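Local structure of fluvirucin B1 DH domain from module 1 (Actinomadura vulgaris, 6OBV) at residues K197-R202 / T237-Q242; D231-A236 / L279-T284. The protein probably catalyses the dehydration of a beta-hydroxyacyl intermediate, giving an unsaturated product, in the first module of the fluvirucin B1 polyketide synthase. One frame throughout, in Å; residues are numbered along the deposited sequence.

Interaction 1 of 2, residues K197-R202 / T237-Q242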
ATOM      1  N   LYS A 197      13.391  33.769 -15.307  1.00 33.18           N
ATOM      2  CA  LYS A 197      13.116  35.196 -15.428  1.00 33.67           C
ATOM      3  C   LYS A 197      14.348  36.024 -15.759  1.00 38.82           C
ATOM      4  O   LYS A 197      14.282  36.906 -16.628  1.00 39.55           O
ATOM      5  CB  LYS A 197      12.477  35.725 -14.134  1.00 34.74           C
ATOM      6  CG  LYS A 197      11.185  35.014 -13.712  1.00 34.19           C
ATOM      7  CD  LYS A 197      10.108  35.094 -14.794  1.00 43.47           C
ATOM      8  CE  LYS A 197       8.937  34.160 -14.505  1.00 49.73           C
ATOM      9  NZ  LYS A 197       8.111  33.888 -15.718  1.00 54.39           N
ATOM     10  N   ARG A 198      15.469  35.768 -15.081  1.00 39.61           N
ATOM     11  CA  ARG A 198      16.705  36.512 -15.265  1.00 36.59           C
ATOM     12  C   ARG A 198      17.872  35.539 -15.222  1.00 37.39           C
ATOM     13  O   ARG A 198      17.823  34.520 -14.522  1.00 33.70           O
ATOM     14  CB  ARG A 198      16.896  37.594 -14.193  1.00 38.21           C
ATOM     15  CG  ARG A 198      16.074  38.841 -14.414  1.00 47.54           C
ATOM     16  CD  ARG A 198      15.784  39.530 -13.090  1.00 52.98           C
ATOM     17  NE  ARG A 198      15.259  38.566 -12.126  1.00 54.76           N
ATOM     18  CZ  ARG A 198      13.965  38.390 -11.851  1.00 49.55           C
ATOM     19  NH1 ARG A 198      13.035  39.134 -12.460  1.00 44.83           N
ATOM     20  NH2 ARG A 198      13.607  37.464 -10.960  1.00 33.73           N
ATOM     21  N   ALA A 199      18.935  35.872 -15.957  1.00 35.61           N
ATOM     22  CA  ALA A 199      20.102  35.007 -16.030  1.00 31.58           C
ATOM     23  C   ALA A 199      21.358  35.826 -16.301  1.00 33.03           C
ATOM     24  O   ALA A 199      21.322  36.834 -17.010  1.00 34.52           O
ATOM     25  CB  ALA A 199      19.935  33.941 -17.111  1.00 31.05           C
ATOM     26  N   TRP A 200      22.475  35.367 -15.727  1.00 34.74           N
ATOM     27  CA  TRP A 200      23.798  35.942 -15.934  1.00 36.01           C
ATOM     28  C   TRP A 200      24.791  34.829 -16.264  1.00 34.37           C
ATOM     29  O   TRP A 200      24.632  33.683 -15.830  1.00 36.27           O
ATOM     30  CB  TRP A 200      24.302  36.701 -14.697  1.00 37.62           C
ATOM     31  CG  TRP A 200      23.386  37.764 -14.120  1.00 40.35           C
ATOM     32  CD1 TRP A 200      23.540  39.119 -14.214  1.00 44.48           C
ATOM     33  CD2 TRP A 200      22.207  37.553 -13.327  1.00 41.96           C
ATOM     34  NE1 TRP A 200      22.523  39.765 -13.541  1.00 41.49           N
ATOM     35  CE2 TRP A 200      21.693  38.828 -12.990  1.00 43.50           C
ATOM     36  CE3 TRP A 200      21.532  36.415 -12.877  1.00 38.21           C
ATOM     37  CZ2 TRP A 200      20.535  38.990 -12.219  1.00 40.95           C
ATOM     38  CZ3 TRP A 200      20.384  36.580 -12.112  1.00 40.47           C
ATOM     39  CH2 TRP A 200      19.901  37.857 -11.790  1.00 38.30           C
ATOM     40  N   ILE A 201      25.835  35.172 -17.013  1.00 30.77           N
ATOM     41  CA  ILE A 201      26.854  34.209 -17.415  1.00 35.26           C
ATOM     42  C   ILE A 201      28.217  34.691 -16.948  1.00 39.17           C
ATOM     43  O   ILE A 201      28.543  35.879 -17.079  1.00 36.69           O
ATOM     44  CB  ILE A 201      26.842  33.975 -18.934  1.00 37.76           C
ATOM     45  CG1 ILE A 201      25.592  33.174 -19.315  1.00 37.85           C
ATOM     46  CG2 ILE A 201      28.050  33.192 -19.355  1.00 37.62           C
ATOM     47  CD1 ILE A 201      25.391  33.080 -20.809  1.00 47.74           C
ATOM     48  N   ARG A 202      29.003  33.772 -16.385  1.00 34.56           N
ATOM     49  CA  ARG A 202      30.382  34.058 -15.994  1.00 36.75           C
ATOM     50  C   ARG A 202      31.227  32.839 -16.337  1.00 40.94           C
ATOM     51  O   ARG A 202      31.045  31.772 -15.738  1.00 36.43           O
ATOM     52  CB  ARG A 202      30.495  34.386 -14.504  1.00 34.82           C
ATOM     53  CG  ARG A 202      31.962  34.698 -14.080  1.00 40.36           C
ATOM     54  CD  ARG A 202      32.100  34.949 -12.595  1.00 40.05           C
ATOM     55  NE  ARG A 202      31.697  33.793 -11.796  1.00 47.50           N
ATOM     56  CZ  ARG A 202      31.720  33.783 -10.467  1.00 49.83           C
ATOM     57  NH1 ARG A 202      32.128  34.865  -9.812  1.00 48.42           N
ATOM     58  NH2 ARG A 202      31.340  32.701  -9.799  1.00 49.53           N
ATOM     59  N   THR A 237      20.772  26.588 -18.149  1.00 37.37           N
ATOM     60  CA  THR A 237      22.035  25.925 -18.461  1.00 40.12           C
ATOM     61  C   THR A 237      22.301  25.861 -19.954  1.00 39.74           C
ATOM     62  O   THR A 237      23.465  25.786 -20.367  1.00 40.15           O
ATOM     63  CB  THR A 237      22.045  24.516 -17.889  1.00 45.79           C
ATOM     64  OG1 THR A 237      20.766  23.921 -18.110  1.00 55.55           O
ATOM     65  CG2 THR A 237      22.292  24.560 -16.433  1.00 45.95           C
ATOM     66  N   GLY A 238      21.247  25.860 -20.776  1.00 35.46           N
ATOM     67  CA  GLY A 238      21.435  25.806 -22.224  1.00 33.03           C
ATOM     68  C   GLY A 238      22.025  27.062 -22.839  1.00 36.25           C
ATOM     69  O   GLY A 238      22.425  27.025 -24.011  1.00 40.71           O
ATOM     70  N   LEU A 239      22.106  28.157 -22.074  1.00 36.34           N
ATOM     71  CA  LEU A 239      22.584  29.424 -22.619  1.00 37.55           C
ATOM     72  C   LEU A 239      24.039  29.351 -23.051  1.00 40.78           C
ATOM     73  O   LEU A 239      24.459  30.095 -23.948  1.00 43.35           O
ATOM     74  CB  LEU A 239      22.396  30.530 -21.588  1.00 34.85           C
ATOM     75  CG  LEU A 239      20.920  30.887 -21.375  1.00 40.43           C
ATOM     76  CD1 LEU A 239      20.694  31.600 -20.049  1.00 35.31           C
ATOM     77  CD2 LEU A 239      20.396  31.735 -22.533  1.00 42.84           C
ATOM     78  N   ILE A 240      24.831  28.475 -22.436  1.00 37.06           N
ATOM     79  CA  ILE A 240      26.229  28.349 -22.840  1.00 43.28           C
ATOM     80  C   ILE A 240      26.375  27.346 -23.982  1.00 52.09           C
ATOM     81  O   ILE A 240      26.876  27.685 -25.063  1.00 52.80           O
ATOM     82  CB  ILE A 240      27.105  27.959 -21.636  1.00 44.56           C
ATOM     83  CG1 ILE A 240      26.846  28.941 -20.491  1.00 44.84           C
ATOM     84  CG2 ILE A 240      28.576  27.903 -22.040  1.00 50.88           C
ATOM     85  CD1 ILE A 240      27.954  29.075 -19.534  1.00 47.33           C
ATOM     86  N   GLU A 241      25.935  26.104 -23.748  1.00 66.01           N
ATOM     87  CA  GLU A 241      26.112  25.052 -24.749  1.00 73.21           C
ATOM     88  C   GLU A 241      25.375  25.387 -26.040  1.00 72.05           C
ATOM     89  O   GLU A 241      25.908  25.175 -27.137  1.00 73.21           O
ATOM     90  CB  GLU A 241      25.636  23.701 -24.203  1.00 82.33           C
ATOM     91  CG  GLU A 241      26.367  23.198 -22.959  1.00 90.99           C
ATOM     92  CD  GLU A 241      25.880  23.844 -21.666  1.00 94.19           C
ATOM     93  OE1 GLU A 241      26.308  24.978 -21.364  1.00 95.80           O
ATOM     94  OE2 GLU A 241      25.073  23.210 -20.947  1.00 92.68           O
ATOM     95  N   GLN A 242      24.161  25.928 -25.927  1.00 66.32           N
ATOM     96  CA  GLN A 242      23.303  26.190 -27.076  1.00 60.24           C
ATOM     97  C   GLN A 242      23.203  24.931 -27.935  1.00 61.07           C
ATOM     98  O   GLN A 242      23.555  24.905 -29.118  1.00 54.88           O
ATOM     99  CB  GLN A 242      23.811  27.388 -27.883  1.00 58.44           C
ATOM    100  CG  GLN A 242      23.851  28.702 -27.116  1.00 58.14           C
ATOM    101  CD  GLN A 242      24.736  29.742 -27.797  1.00 68.29           C
ATOM    102  OE1 GLN A 242      24.291  30.469 -28.691  1.00 71.21           O
ATOM    103  NE2 GLN A 242      25.999  29.809 -27.380  1.00 68.49           N
TER
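Ile-201 lies aslant Leu-239 where strand 196-202 of the double-hotdog fold of polyketide synthase dehydratases meets the short helix 238-241. Alternate residues of the strand, Ala-199 and Ile-201, direct their CB atoms at the helix, and 177 Å² is buried. The ethyl branch of Ile-201 runs out extended (chi2 171°), which carries CD1 to the root of the leucine side chain, 4.0 Å from Leu-239 CB. The far end of Leu-239 leans the other way along the strand, its CD1 lying 3.8 Å from Ala-199 CB. Ile-240 sets off neither at the strand nor from it, yet its end draws nearer: Ile-240 and Ile-201 pass one another pointing opposite ways, bringing Ile-240 CD1 to 4.1 Å from Ile-201 CG2, and Ile-240 also touches Val-206 of strand 205-211. Trp-200, on the other face, meets Trp-165 edge-to-face. Beyond the helix, Gln-242 turns to positive phi, and its NE2 hydrogen-bonds to Ile-240 O at 3.3 Å. The bond is nearly straight at the hydrogen (174°), but the nitrogen of Gln-242 stands above the carbonyl plane of Ile-240.

Interaction 2 of 2, residues D231-A236 / L279-T284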
ATOM      1  N   ASP A 231      12.322  22.137 -12.490  1.00 28.39           N
ATOM      2  CA  ASP A 231      12.606  21.968 -13.909  1.00 25.34           C
ATOM      3  C   ASP A 231      13.076  23.272 -14.539  1.00 24.92           C
ATOM      4  O   ASP A 231      14.011  23.277 -15.343  1.00 25.78           O
ATOM      5  CB  ASP A 231      11.386  21.449 -14.653  1.00 22.90           C
ATOM      6  CG  ASP A 231      11.708  21.125 -16.106  1.00 29.78           C
ATOM      7  OD1 ASP A 231      12.503  20.192 -16.320  1.00 29.88           O
ATOM      8  OD2 ASP A 231      11.209  21.807 -17.027  1.00 27.56           O
ATOM      9  N   ALA A 232      12.439  24.388 -14.199  1.00 28.04           N
ATOM     10  CA  ALA A 232      12.844  25.631 -14.828  1.00 28.28           C
ATOM     11  C   ALA A 232      14.201  26.087 -14.327  1.00 22.95           C
ATOM     12  O   ALA A 232      14.891  26.838 -15.022  1.00 22.19           O
ATOM     13  CB  ALA A 232      11.791  26.710 -14.595  1.00 31.12           C
ATOM     14  N   ALA A 233      14.595  25.646 -13.137  1.00 26.63           N
ATOM     15  CA  ALA A 233      15.948  25.865 -12.663  1.00 22.70           C
ATOM     16  C   ALA A 233      16.980  25.263 -13.605  1.00 25.70           C
ATOM     17  O   ALA A 233      18.157  25.633 -13.552  1.00 27.44           O
ATOM     18  CB  ALA A 233      16.085  25.268 -11.267  1.00 20.41           C
ATOM     19  N   LEU A 234      16.568  24.326 -14.448  1.00 34.42           N
ATOM     20  CA  LEU A 234      17.459  23.720 -15.418  1.00 35.10           C
ATOM     21  C   LEU A 234      17.492  24.468 -16.739  1.00 33.43           C
ATOM     22  O   LEU A 234      18.357  24.178 -17.571  1.00 30.37           O
ATOM     23  CB  LEU A 234      17.047  22.268 -15.684  1.00 28.68           C
ATOM     24  CG  LEU A 234      16.713  21.387 -14.488  1.00 29.86           C
ATOM     25  CD1 LEU A 234      16.295  20.011 -14.978  1.00 29.10           C
ATOM     26  CD2 LEU A 234      17.908  21.303 -13.553  1.00 22.06           C
ATOM     27  N   HIS A 235      16.577  25.417 -16.949  1.00 28.79           N
ATOM     28  CA  HIS A 235      16.441  26.038 -18.265  1.00 29.61           C
ATOM     29  C   HIS A 235      17.609  26.953 -18.616  1.00 31.87           C
ATOM     30  O   HIS A 235      17.924  27.112 -19.797  1.00 37.29           O
ATOM     31  CB  HIS A 235      15.125  26.804 -18.324  1.00 24.79           C
ATOM     32  CG  HIS A 235      13.934  25.909 -18.208  1.00 29.05           C
ATOM     33  ND1 HIS A 235      12.640  26.372 -18.248  1.00 32.23           N
ATOM     34  CD2 HIS A 235      13.853  24.564 -18.055  1.00 30.78           C
ATOM     35  CE1 HIS A 235      11.807  25.350 -18.126  1.00 35.65           C
ATOM     36  NE2 HIS A 235      12.518  24.242 -18.003  1.00 32.36           N
ATOM     37  N   ALA A 236      18.255  27.561 -17.629  1.00 33.41           N
ATOM     38  CA  ALA A 236      19.295  28.538 -17.936  1.00 35.46           C
ATOM     39  C   ALA A 236      20.601  27.893 -18.381  1.00 33.71           C
ATOM     40  O   ALA A 236      21.449  28.584 -18.958  1.00 31.04           O
ATOM     41  CB  ALA A 236      19.559  29.420 -16.721  1.00 35.24           C
ATOM     42  N   LEU A 279      24.233  21.768  -9.800  1.00 32.86           N
ATOM     43  CA  LEU A 279      23.333  22.888  -9.548  1.00 36.34           C
ATOM     44  C   LEU A 279      23.155  23.074  -8.053  1.00 39.98           C
ATOM     45  O   LEU A 279      22.911  22.117  -7.311  1.00 33.10           O
ATOM     46  CB  LEU A 279      21.939  22.714 -10.190  1.00 30.29           C
ATOM     47  CG  LEU A 279      21.831  22.473 -11.691  1.00 31.23           C
ATOM     48  CD1 LEU A 279      21.167  21.150 -11.855  1.00 35.30           C
ATOM     49  CD2 LEU A 279      21.026  23.533 -12.391  1.00 30.25           C
ATOM     50  N   HIS A 280      23.254  24.321  -7.627  1.00 42.19           N
ATOM     51  CA  HIS A 280      23.076  24.676  -6.235  1.00 42.11           C
ATOM     52  C   HIS A 280      22.041  25.780  -6.194  1.00 35.10           C
ATOM     53  O   HIS A 280      22.186  26.807  -6.863  1.00 31.69           O
ATOM     54  CB  HIS A 280      24.413  25.066  -5.599  1.00 50.78           C
ATOM     55  CG  HIS A 280      25.382  23.922  -5.561  1.00 72.03           C
ATOM     56  ND1 HIS A 280      25.199  22.822  -4.746  1.00 76.92           N
ATOM     57  CD2 HIS A 280      26.499  23.668  -6.285  1.00 77.20           C
ATOM     58  CE1 HIS A 280      26.177  21.957  -4.948  1.00 78.31           C
ATOM     59  NE2 HIS A 280      26.980  22.447  -5.875  1.00 78.67           N
ATOM     60  N   ILE A 281      20.963  25.523  -5.474  1.00 28.63           N
ATOM     61  CA  ILE A 281      19.762  26.329  -5.519  1.00 29.03           C
ATOM     62  C   ILE A 281      19.623  26.992  -4.162  1.00 38.29           C
ATOM     63  O   ILE A 281      19.775  26.337  -3.122  1.00 42.04           O
ATOM     64  CB  ILE A 281      18.549  25.459  -5.888  1.00 25.68           C
ATOM     65  CG1 ILE A 281      18.746  24.911  -7.303  1.00 32.52           C
ATOM     66  CG2 ILE A 281      17.256  26.222  -5.837  1.00 27.51           C
ATOM     67  CD1 ILE A 281      17.723  23.888  -7.679  1.00 27.49           C
ATOM     68  N   THR A 282      19.399  28.297  -4.172  1.00 37.23           N
ATOM     69  CA  THR A 282      19.230  29.064  -2.953  1.00 37.72           C
ATOM     70  C   THR A 282      17.911  29.805  -3.044  1.00 30.29           C
ATOM     71  O   THR A 282      17.283  29.848  -4.098  1.00 31.64           O
ATOM     72  CB  THR A 282      20.378  30.054  -2.761  1.00 38.51           C
ATOM     73  OG1 THR A 282      20.600  30.742  -4.000  1.00 35.12           O
ATOM     74  CG2 THR A 282      21.629  29.318  -2.349  1.00 40.51           C
ATOM     75  N   ASP A 283      17.486  30.396  -1.931  1.00 40.56           N
ATOM     76  CA  ASP A 283      16.289  31.217  -1.986  1.00 39.18           C
ATOM     77  C   ASP A 283      16.701  32.677  -2.203  1.00 43.39           C
ATOM     78  O   ASP A 283      17.885  33.011  -2.271  1.00 34.16           O
ATOM     79  CB  ASP A 283      15.422  30.983  -0.743  1.00 36.29           C
ATOM     80  CG  ASP A 283      16.135  31.300   0.572  1.00 41.58           C
ATOM     81  OD1 ASP A 283      17.023  32.188   0.613  1.00 43.54           O
ATOM     82  OD2 ASP A 283      15.777  30.660   1.586  1.00 38.25           O
ATOM     83  N   THR A 284      15.715  33.560  -2.351  1.00 46.59           N
ATOM     84  CA  THR A 284      16.025  34.934  -2.733  1.00 46.00           C
ATOM     85  C   THR A 284      16.734  35.708  -1.640  1.00 42.89           C
ATOM     86  O   THR A 284      17.003  36.897  -1.832  1.00 45.55           O
ATOM     87  CB  THR A 284      14.759  35.684  -3.146  1.00 50.96           C
ATOM     88  OG1 THR A 284      13.819  35.677  -2.061  1.00 52.34           O
ATOM     89  CG2 THR A 284      14.139  35.033  -4.392  1.00 49.64           C
TER
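Leu-234 and Leu-279 meet at about a right angle in the buried interior of the double-hotdog fold, where helix 227-232 and the helical turns that follow pack on strand 277-282. Apolar contacts join the two segments. Leu-234 CD2 lies 3.7 Å from Leu-279 CD1 and almost as near the other methyl of that leucine, so it sits against the fork. Leu-279 CD2 also rests on the backbone, 3.7 Å from Ala-233 O, and Ile-281, extended at chi2 (171°), brings CD1 to 4.2 Å from Ala-233 CB. None of the polar bonds joins the two segments; they belong to 231-236 and its surroundings. His-235 NE2 donates to Asp-231 OD2 at 2.9 Å; the oxygen lies close to the ring plane, whereas the donor stands well above the carboxylate plane, 59° out of it. With ND1 bonded to Tyr-179 OH, both ring nitrogens are engaged, which should fix the ring's rotation. Asp-231 and His-235 fit the DxxxQ/H motif of polyketide synthase dehydratases. Backbone bonds from Leu-234 N to Asp-231 O and from His-235 N to Ala-232 O tighten the chain into 3-10-like turns. Strand 277-282 pairs with 264-271 and 288-299, whose Val-267 and Leu-295 touch Ala-233 and Leu-234, while Ala-236 reaches strand 205-211 through Val-206 and Ala-208.

Overall arrangement
Of the contacting segments, 197-202 comes first in the chain, which then passes through strand 205-211 and helices 214-218 and 227-232 to residues 231-236, which run directly into 237-242; after strands 247-257 and 264-271 it reaches 279-284, the last of them. Interaction 1 closes a loop of 34 intervening residues, interaction 2 one of 42. The loops cross rather than nest, because 231-236 falls inside the first while 237-242 falls inside the second. Their centres are 11 Å apart. The continuous run 231-242 spans the four neighbouring strands from 277-282 to 196-202, going from the buried interaction 2 to the partly buried interaction 1, which lies farther from the chain's centre.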